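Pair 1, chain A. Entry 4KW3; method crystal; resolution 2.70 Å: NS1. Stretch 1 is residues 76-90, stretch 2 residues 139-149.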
# COMPACT_ATOMS: atom_id res chain seq x y z
N ALA A 76 4.42 5.72 -0.90
CA ALA A 76 4.21 5.44 -2.31
C ALA A 76 5.18 4.36 -2.80
O ALA A 76 4.80 3.48 -3.57
CB ALA A 76 4.32 6.72 -3.14
N VAL A 77 6.42 4.41 -2.32
CA VAL A 77 7.43 3.43 -2.71
C VAL A 77 7.07 2.03 -2.20
O VAL A 77 7.14 1.05 -2.95
CB VAL A 77 8.82 3.84 -2.18
CG1 VAL A 77 9.90 2.78 -2.52
CG2 VAL A 77 9.21 5.19 -2.74
N LEU A 78 6.67 1.96 -0.93
CA LEU A 78 6.24 0.70 -0.32
C LEU A 78 5.15 0.08 -1.17
O LEU A 78 5.14 -1.12 -1.47
CB LEU A 78 5.70 0.95 1.09
CG LEU A 78 5.17 -0.33 1.75
CD1 LEU A 78 6.26 -1.38 1.79
CD2 LEU A 78 4.60 -0.08 3.14
N CYS A 79 4.23 0.94 -1.57
CA CYS A 79 3.11 0.55 -2.38
C CYS A 79 3.54 0.02 -3.76
O CYS A 79 3.00 -0.98 -4.23
CB CYS A 79 2.15 1.74 -2.49
SG CYS A 79 0.59 1.38 -3.26
N LYS A 80 4.50 0.67 -4.42
CA LYS A 80 5.04 0.14 -5.68
C LYS A 80 5.76 -1.20 -5.48
O LYS A 80 5.68 -2.09 -6.33
CB LYS A 80 6.00 1.13 -6.34
CG LYS A 80 5.38 2.48 -6.69
CD LYS A 80 6.44 3.49 -7.11
CE LYS A 80 5.89 4.90 -7.18
NZ LYS A 80 6.94 5.86 -7.63
N ALA A 81 6.48 -1.32 -4.37
CA ALA A 81 7.21 -2.54 -4.04
C ALA A 81 6.24 -3.72 -3.95
O ALA A 81 6.45 -4.76 -4.58
CB ALA A 81 7.97 -2.36 -2.73
N VAL A 82 5.18 -3.54 -3.16
CA VAL A 82 4.16 -4.56 -2.99
C VAL A 82 3.49 -4.93 -4.32
O VAL A 82 3.30 -6.12 -4.61
CB VAL A 82 3.10 -4.11 -1.94
CG1 VAL A 82 1.94 -5.07 -1.91
CG2 VAL A 82 3.73 -4.02 -0.55
N TYR A 83 3.18 -3.92 -5.14
CA TYR A 83 2.63 -4.15 -6.47
C TYR A 83 3.57 -5.01 -7.34
O TYR A 83 3.15 -6.00 -7.95
CB TYR A 83 2.30 -2.82 -7.18
CG TYR A 83 1.74 -3.04 -8.57
CD1 TYR A 83 2.58 -3.17 -9.67
CD2 TYR A 83 0.37 -3.16 -8.78
CE1 TYR A 83 2.06 -3.42 -10.93
CE2 TYR A 83 -0.14 -3.41 -10.03
CZ TYR A 83 0.70 -3.53 -11.10
OH TYR A 83 0.18 -3.77 -12.34
N MET A 84 4.84 -4.60 -7.45
CA MET A 84 5.81 -5.43 -8.14
C MET A 84 5.85 -6.88 -7.61
O MET A 84 5.86 -7.84 -8.40
CB MET A 84 7.20 -4.79 -8.11
CG MET A 84 7.31 -3.54 -9.02
SD MET A 84 8.98 -2.84 -9.10
CE MET A 84 9.17 -2.14 -7.46
N ALA A 85 5.87 -7.04 -6.29
CA ALA A 85 5.87 -8.36 -5.67
C ALA A 85 4.63 -9.17 -6.06
O ALA A 85 4.74 -10.38 -6.31
CB ALA A 85 6.01 -8.25 -4.16
N THR A 86 3.48 -8.50 -6.14
CA THR A 86 2.22 -9.15 -6.50
C THR A 86 2.26 -9.65 -7.94
O THR A 86 1.77 -10.73 -8.27
CB THR A 86 1.01 -8.18 -6.37
OG1 THR A 86 0.92 -7.67 -5.03
CG2 THR A 86 -0.29 -8.89 -6.70
N THR A 87 2.84 -8.83 -8.80
CA THR A 87 3.10 -9.16 -10.20
C THR A 87 3.99 -10.38 -10.27
O THR A 87 3.71 -11.33 -11.01
CB THR A 87 3.77 -7.97 -10.91
OG1 THR A 87 2.80 -6.93 -11.10
CG2 THR A 87 4.26 -8.37 -12.24
N THR A 88 5.08 -10.36 -9.51
CA THR A 88 5.96 -11.51 -9.44
C THR A 88 5.19 -12.75 -8.96
O THR A 88 5.35 -13.84 -9.53
CB THR A 88 7.16 -11.24 -8.53
OG1 THR A 88 7.88 -10.11 -9.02
CG2 THR A 88 8.10 -12.47 -8.46
N LEU A 89 4.34 -12.58 -7.93
CA LEU A 89 3.53 -13.68 -7.41
C LEU A 89 2.67 -14.31 -8.49
O LEU A 89 2.72 -15.53 -8.68
CB LEU A 89 2.62 -13.22 -6.27
CG LEU A 89 1.64 -14.31 -5.78
CD1 LEU A 89 2.32 -15.40 -4.98
CD2 LEU A 89 0.54 -13.68 -4.95
N MET A 90 1.90 -13.49 -9.20
CA MET A 90 1.01 -14.00 -10.25
C MET A 90 1.82 -14.63 -11.38
O MET A 90 1.41 -15.61 -12.00
CB MET A 90 0.10 -12.91 -10.80
CG MET A 90 -0.91 -12.47 -9.78
SD MET A 90 -1.79 -13.88 -9.08
CE MET A 90 -3.00 -14.22 -10.35
N GLY A 139 7.33 -13.22 1.33
CA GLY A 139 8.74 -13.26 1.00
C GLY A 139 9.08 -12.46 -0.24
O GLY A 139 10.08 -11.76 -0.30
N LEU A 140 8.23 -12.57 -1.25
CA LEU A 140 8.38 -11.78 -2.45
C LEU A 140 8.29 -10.27 -2.13
O LEU A 140 9.03 -9.47 -2.71
CB LEU A 140 7.30 -12.17 -3.46
CG LEU A 140 7.36 -13.60 -3.99
CD1 LEU A 140 6.17 -13.85 -4.92
CD2 LEU A 140 8.65 -13.83 -4.71
N ILE A 141 7.38 -9.90 -1.23
CA ILE A 141 7.22 -8.50 -0.86
C ILE A 141 8.48 -8.01 -0.19
O ILE A 141 8.99 -6.94 -0.51
CB ILE A 141 6.03 -8.25 0.07
CG1 ILE A 141 4.72 -8.29 -0.73
CG2 ILE A 141 6.15 -6.90 0.77
CD1 ILE A 141 3.46 -8.33 0.14
N LEU A 142 8.98 -8.81 0.76
CA LEU A 142 10.19 -8.48 1.49
C LEU A 142 11.40 -8.36 0.56
O LEU A 142 12.24 -7.47 0.74
CB LEU A 142 10.46 -9.49 2.61
CG LEU A 142 9.46 -9.45 3.78
CD1 LEU A 142 9.62 -10.68 4.71
CD2 LEU A 142 9.51 -8.13 4.57
N ALA A 143 11.49 -9.24 -0.43
CA ALA A 143 12.60 -9.19 -1.39
C ALA A 143 12.65 -7.83 -2.10
O ALA A 143 13.74 -7.26 -2.26
CB ALA A 143 12.51 -10.33 -2.39
N GLU A 144 11.49 -7.32 -2.51
CA GLU A 144 11.40 -6.01 -3.16
C GLU A 144 11.79 -4.83 -2.26
O GLU A 144 12.53 -3.93 -2.69
CB GLU A 144 9.99 -5.76 -3.69
CG GLU A 144 9.64 -6.58 -4.88
CD GLU A 144 10.31 -6.09 -6.15
OE1 GLU A 144 10.91 -4.99 -6.14
OE2 GLU A 144 10.24 -6.82 -7.17
N ILE A 145 11.29 -4.84 -1.03
CA ILE A 145 11.63 -3.83 -0.03
C ILE A 145 13.13 -3.83 0.27
O ILE A 145 13.78 -2.79 0.20
CB ILE A 145 10.86 -4.10 1.28
CG1 ILE A 145 9.36 -3.92 1.07
CG2 ILE A 145 11.37 -3.19 2.38
CD1 ILE A 145 8.51 -4.31 2.27
N ILE A 146 13.67 -5.00 0.56
CA ILE A 146 15.08 -5.17 0.85
C ILE A 146 15.95 -4.62 -0.27
O ILE A 146 16.94 -3.92 -0.02
CB ILE A 146 15.39 -6.66 1.13
CG1 ILE A 146 14.90 -7.04 2.53
CG2 ILE A 146 16.89 -6.99 0.96
CD1 ILE A 146 14.78 -8.54 2.75
N GLN A 147 15.57 -4.93 -1.51
CA GLN A 147 16.28 -4.44 -2.69
C GLN A 147 16.25 -2.90 -2.78
O GLN A 147 17.23 -2.26 -3.18
CB GLN A 147 15.73 -5.09 -3.96
CG GLN A 147 16.13 -4.40 -5.23
CD GLN A 147 16.92 -5.28 -6.16
OE1 GLN A 147 16.54 -5.46 -7.31
NE2 GLN A 147 18.03 -5.83 -5.67
N ARG A 148 15.10 -2.33 -2.44
CA ARG A 148 14.92 -0.89 -2.46
C ARG A 148 15.80 -0.23 -1.39
O ARG A 148 16.43 0.81 -1.64
CB ARG A 148 13.45 -0.51 -2.27
CG ARG A 148 13.24 0.97 -2.20
CD ARG A 148 13.49 1.64 -3.54
NE ARG A 148 13.98 3.00 -3.35
CZ ARG A 148 13.58 4.07 -4.03
NH1 ARG A 148 12.62 3.97 -4.95
NH2 ARG A 148 14.12 5.25 -3.77
N CYS A 149 15.87 -0.87 -0.22
CA CYS A 149 16.74 -0.42 0.87
C CYS A 149 18.18 -0.25 0.44
O CYS A 149 18.87 0.67 0.89
CB CYS A 149 16.71 -1.41 2.04
SG CYS A 149 15.21 -1.32 3.03

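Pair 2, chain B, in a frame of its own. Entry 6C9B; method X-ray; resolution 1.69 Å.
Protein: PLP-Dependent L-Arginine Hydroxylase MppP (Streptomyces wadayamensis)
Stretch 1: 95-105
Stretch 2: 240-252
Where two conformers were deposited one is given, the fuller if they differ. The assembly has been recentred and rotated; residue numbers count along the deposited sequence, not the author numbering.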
# COMPACT_ATOMS: atom_id res chain seq x y z
N GLU B 95 -1.46 -4.52 -8.25
CA GLU B 95 -2.56 -5.31 -7.71
C GLU B 95 -3.89 -4.82 -8.26
O GLU B 95 -4.75 -5.62 -8.63
CB GLU B 95 -2.55 -5.26 -6.18
CG GLU B 95 -3.74 -5.92 -5.51
CD GLU B 95 -3.78 -7.44 -5.55
OE1 GLU B 95 -2.90 -8.07 -6.15
OE2 GLU B 95 -4.73 -8.02 -4.97
N ILE B 96 -4.06 -3.50 -8.31
CA ILE B 96 -5.29 -2.93 -8.85
C ILE B 96 -5.44 -3.33 -10.31
O ILE B 96 -6.53 -3.76 -10.75
CB ILE B 96 -5.26 -1.40 -8.68
CG1 ILE B 96 -5.38 -1.04 -7.20
CG2 ILE B 96 -6.38 -0.74 -9.46
CD1 ILE B 96 -4.98 0.40 -6.89
N LEU B 97 -4.36 -3.20 -11.09
CA LEU B 97 -4.43 -3.54 -12.51
C LEU B 97 -4.72 -5.02 -12.70
O LEU B 97 -5.49 -5.41 -13.58
CB LEU B 97 -3.12 -3.15 -13.19
CG LEU B 97 -2.96 -3.55 -14.67
CD1 LEU B 97 -4.05 -2.90 -15.51
CD2 LEU B 97 -1.57 -3.17 -15.20
N ALA B 98 -4.07 -5.86 -11.91
CA ALA B 98 -4.24 -7.29 -12.09
C ALA B 98 -5.68 -7.70 -11.77
O ALA B 98 -6.29 -8.48 -12.51
CB ALA B 98 -3.25 -8.04 -11.21
N ARG B 99 -6.21 -7.23 -10.64
CA ARG B 99 -7.58 -7.59 -10.30
C ARG B 99 -8.54 -7.01 -11.32
O ARG B 99 -9.53 -7.66 -11.68
CB ARG B 99 -7.91 -7.13 -8.88
CG ARG B 99 -9.27 -7.70 -8.42
CD ARG B 99 -9.22 -8.21 -7.00
NE ARG B 99 -9.14 -7.18 -5.99
CZ ARG B 99 -10.14 -6.37 -5.66
NH1 ARG B 99 -9.98 -5.51 -4.67
NH2 ARG B 99 -11.29 -6.40 -6.34
N SER B 100 -8.22 -5.82 -11.87
CA SER B 100 -9.06 -5.22 -12.90
C SER B 100 -9.02 -6.03 -14.19
O SER B 100 -10.06 -6.24 -14.83
CB SER B 100 -8.61 -3.80 -13.19
OG SER B 100 -8.81 -2.98 -12.04
N LEU B 101 -7.83 -6.45 -14.61
CA LEU B 101 -7.70 -7.30 -15.80
C LEU B 101 -8.53 -8.57 -15.67
O LEU B 101 -9.12 -9.03 -16.65
CB LEU B 101 -6.24 -7.66 -16.04
CG LEU B 101 -5.38 -6.57 -16.67
CD1 LEU B 101 -3.91 -6.94 -16.51
CD2 LEU B 101 -5.73 -6.41 -18.14
N SER B 102 -8.55 -9.17 -14.47
CA SER B 102 -9.19 -10.46 -14.28
C SER B 102 -10.69 -10.39 -14.55
O SER B 102 -11.31 -11.44 -14.77
CB SER B 102 -8.92 -11.00 -12.87
OG SER B 102 -9.77 -10.39 -11.89
N ALA B 103 -11.26 -9.18 -14.59
CA ALA B 103 -12.68 -9.03 -14.90
C ALA B 103 -13.02 -9.42 -16.33
O ALA B 103 -14.14 -9.85 -16.60
CB ALA B 103 -13.13 -7.58 -14.66
N SER B 104 -12.07 -9.26 -17.27
CA SER B 104 -12.39 -9.45 -18.68
C SER B 104 -11.29 -10.12 -19.49
O SER B 104 -11.48 -10.34 -20.69
CB SER B 104 -12.72 -8.11 -19.33
OG SER B 104 -11.63 -7.21 -19.19
N VAL B 105 -10.15 -10.42 -18.88
CA VAL B 105 -9.00 -11.00 -19.57
C VAL B 105 -8.67 -12.33 -18.92
O VAL B 105 -8.68 -12.45 -17.69
CB VAL B 105 -7.81 -10.03 -19.50
CG1 VAL B 105 -6.55 -10.65 -20.06
CG2 VAL B 105 -8.17 -8.75 -20.22
N GLY B 240 -11.40 0.44 -20.41
CA GLY B 240 -12.41 -0.60 -20.33
C GLY B 240 -12.15 -1.67 -19.30
O GLY B 240 -12.63 -2.80 -19.44
N LEU B 241 -11.41 -1.34 -18.26
CA LEU B 241 -11.16 -2.15 -17.09
C LEU B 241 -11.58 -1.35 -15.87
O LEU B 241 -11.44 -0.13 -15.87
CB LEU B 241 -9.68 -2.49 -16.93
CG LEU B 241 -8.97 -3.12 -18.13
CD1 LEU B 241 -7.47 -3.13 -17.86
CD2 LEU B 241 -9.47 -4.51 -18.39
N PRO B 242 -11.99 -2.01 -14.79
CA PRO B 242 -12.49 -1.27 -13.62
C PRO B 242 -11.41 -0.76 -12.68
O PRO B 242 -11.55 -0.87 -11.45
CB PRO B 242 -13.38 -2.31 -12.92
CG PRO B 242 -12.73 -3.60 -13.26
CD PRO B 242 -12.26 -3.46 -14.66
N VAL B 243 -10.35 -0.16 -13.22
CA VAL B 243 -9.23 0.28 -12.39
C VAL B 243 -9.67 1.39 -11.43
O VAL B 243 -9.19 1.47 -10.30
CB VAL B 243 -8.03 0.73 -13.24
CG1 VAL B 243 -7.39 -0.49 -13.94
CG2 VAL B 243 -8.42 1.82 -14.26
N GLU B 244 -10.55 2.29 -11.87
CA GLU B 244 -10.96 3.37 -10.98
C GLU B 244 -11.76 2.86 -9.78
O GLU B 244 -11.59 3.34 -8.65
CB GLU B 244 -11.77 4.41 -11.76
CG GLU B 244 -10.92 5.21 -12.70
CD GLU B 244 -11.75 5.95 -13.72
OE1 GLU B 244 -12.26 5.31 -14.67
OE2 GLU B 244 -11.91 7.17 -13.55
N LYS B 245 -12.67 1.91 -10.02
CA LYS B 245 -13.49 1.35 -8.94
C LYS B 245 -12.63 0.56 -7.97
O LYS B 245 -12.75 0.74 -6.75
CB LYS B 245 -14.60 0.48 -9.53
CG LYS B 245 -15.36 -0.40 -8.53
CD LYS B 245 -15.97 0.35 -7.36
CE LYS B 245 -17.01 -0.52 -6.63
NZ LYS B 245 -16.97 -0.43 -5.14
N ILE B 246 -11.73 -0.28 -8.48
CA ILE B 246 -10.92 -1.09 -7.57
C ILE B 246 -9.93 -0.21 -6.82
O ILE B 246 -9.75 -0.37 -5.61
CB ILE B 246 -10.24 -2.24 -8.33
CG1 ILE B 246 -11.33 -3.23 -8.77
CG2 ILE B 246 -9.21 -2.95 -7.42
CD1 ILE B 246 -10.84 -4.37 -9.70
N TYR B 247 -9.37 0.80 -7.49
CA TYR B 247 -8.56 1.80 -6.79
C TYR B 247 -9.32 2.34 -5.59
O TYR B 247 -8.81 2.37 -4.46
CB TYR B 247 -8.17 2.95 -7.73
CG TYR B 247 -7.49 4.11 -7.05
CD1 TYR B 247 -8.21 5.15 -6.51
CD2 TYR B 247 -6.10 4.17 -6.98
CE1 TYR B 247 -7.58 6.22 -5.89
CE2 TYR B 247 -5.47 5.23 -6.35
CZ TYR B 247 -6.21 6.25 -5.82
OH TYR B 247 -5.57 7.31 -5.21
N SER B 248 -10.57 2.77 -5.81
CA SER B 248 -11.30 3.39 -4.72
C SER B 248 -11.70 2.41 -3.62
O SER B 248 -11.98 2.84 -2.50
CB SER B 248 -12.54 4.10 -5.27
OG SER B 248 -13.54 3.17 -5.65
N ASP B 249 -11.71 1.10 -3.91
CA ASP B 249 -11.92 0.12 -2.85
C ASP B 249 -10.69 -0.01 -1.96
O ASP B 249 -10.82 -0.39 -0.79
CB ASP B 249 -12.23 -1.26 -3.46
CG ASP B 249 -13.58 -1.33 -4.15
OD1 ASP B 249 -14.47 -0.48 -3.89
OD2 ASP B 249 -13.78 -2.27 -4.94
N ILE B 250 -9.51 0.30 -2.49
CA ILE B 250 -8.27 0.13 -1.73
C ILE B 250 -7.86 1.41 -1.02
O ILE B 250 -7.33 1.35 0.10
CB ILE B 250 -7.15 -0.40 -2.65
CG1 ILE B 250 -7.51 -1.83 -3.09
CG2 ILE B 250 -5.78 -0.41 -1.92
CD1 ILE B 250 -6.58 -2.45 -4.04
N LEU B 251 -8.07 2.58 -1.62
CA LEU B 251 -7.55 3.80 -0.98
C LEU B 251 -8.26 5.04 -1.50
O LEU B 251 -8.78 5.07 -2.63
CB LEU B 251 -6.03 3.96 -1.15
CG LEU B 251 -5.45 4.36 -2.52
CD1 LEU B 251 -4.03 4.92 -2.40
CD2 LEU B 251 -5.43 3.20 -3.50
N LEU B 252 -8.25 6.06 -0.64
CA LEU B 252 -8.75 7.40 -0.95
C LEU B 252 -7.71 8.24 -1.70
O LEU B 252 -8.07 9.13 -2.48
CB LEU B 252 -9.15 8.06 0.37
CG LEU B 252 -9.99 9.33 0.40
CD1 LEU B 252 -11.42 9.02 -0.03
CD2 LEU B 252 -9.94 9.95 1.81
O HOH W 1 -12.77 -4.70 -4.54
O HOH W 2 -13.11 -5.11 -17.83

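Two helices that cross at a steep angle can keep one backbone arrangement while filling the space between them in quite different ways. In pair 1 the helices run at 134° to each other with their axes 8.2 Å apart; in pair 2 the values are 130° and 9.0 Å. Over 14 central residues the backbones superpose with an RMSD of 0.4 Å. The close approach falls at matched residues of the first helix, A:Ala85 and B:Ser100, but the nearest partner shifts by one residue: A:Ala85 CA lies 5.0 Å from A:Ile141 CA, and B:Ser100 CA lies 5.3 Å from B:Pro242 CA, the match of A:Leu140.

A small residue occupies this crossing in both pairs. A:Ala85 points toward the partner helix, and its CB comes within 3.5 Å of A:Ile141 CA and 3.6 Å of A:Leu140 O, so methyl meets backbone directly. B:Ser100, its counterpart, adds a hydroxyl without losing the fit. Its OG donates to B:Ile96 O within its own helix (2.7 Å), which satisfies the group while it packs 3.3 Å from B:Val243 CA and 3.4 Å from B:Ile246 CD1. No hydrogen bond crosses between the stretches in either pair.

One turn earlier, the solutions diverge. A:Ala81 leaves room for its partner's aliphatic stem: A:Ala81 CB is 4.1 Å from A:Glu144 CB. The matching B:Ile96 instead enters as a knob among B:Val243, B:Ile246, B:Tyr247 and B:Ile250, with its CG1 3.7 Å from B:Ile250 CD1. Opposite these residues, A:Glu144 matches B:Ile246. The glutamate, with chi1 and chi2 both m, lays its methylene groups against the first helix, its CG 3.7 Å from A:Ala81 O, while its OE1 lies 3.6 Å from A:Met84 CE. The isoleucine puts an apolar side chain at the same place, with its CG2 4.1 Å from B:Ile96 CG2, although B:Ser100 OG and the B:Arg99 guanidinium also border it.

Apolar A:Met84 is matched by the charged B:Arg99. The arginine guanidinium has B:Ile246 CG2 over one face and reaches B:Asp249 through water 1, which accepts from B:Arg99 NH2 (2.9 Å) and donates to B:Asp249 OD2 (2.7 Å). At A:Arg148, matched by B:Ile250, the charge sits on the second helix, and A:Val77 CG2 covers one face of its guanidinium.

The flanks vary too. A:Leu140 extends its CD1 to 3.8 Å from A:Leu89 CB, whereas its counterpart B:Pro242 is an N-cap residue whose CD lies 4.2 Å from B:Ala103 CB. The preceding B:Leu241 adds a further contact, with its CD1 3.7 Å from B:Leu101 CD2. The general lesson is that a close crossing can be kept by a small residue, while its surroundings are filled by quite different side chains.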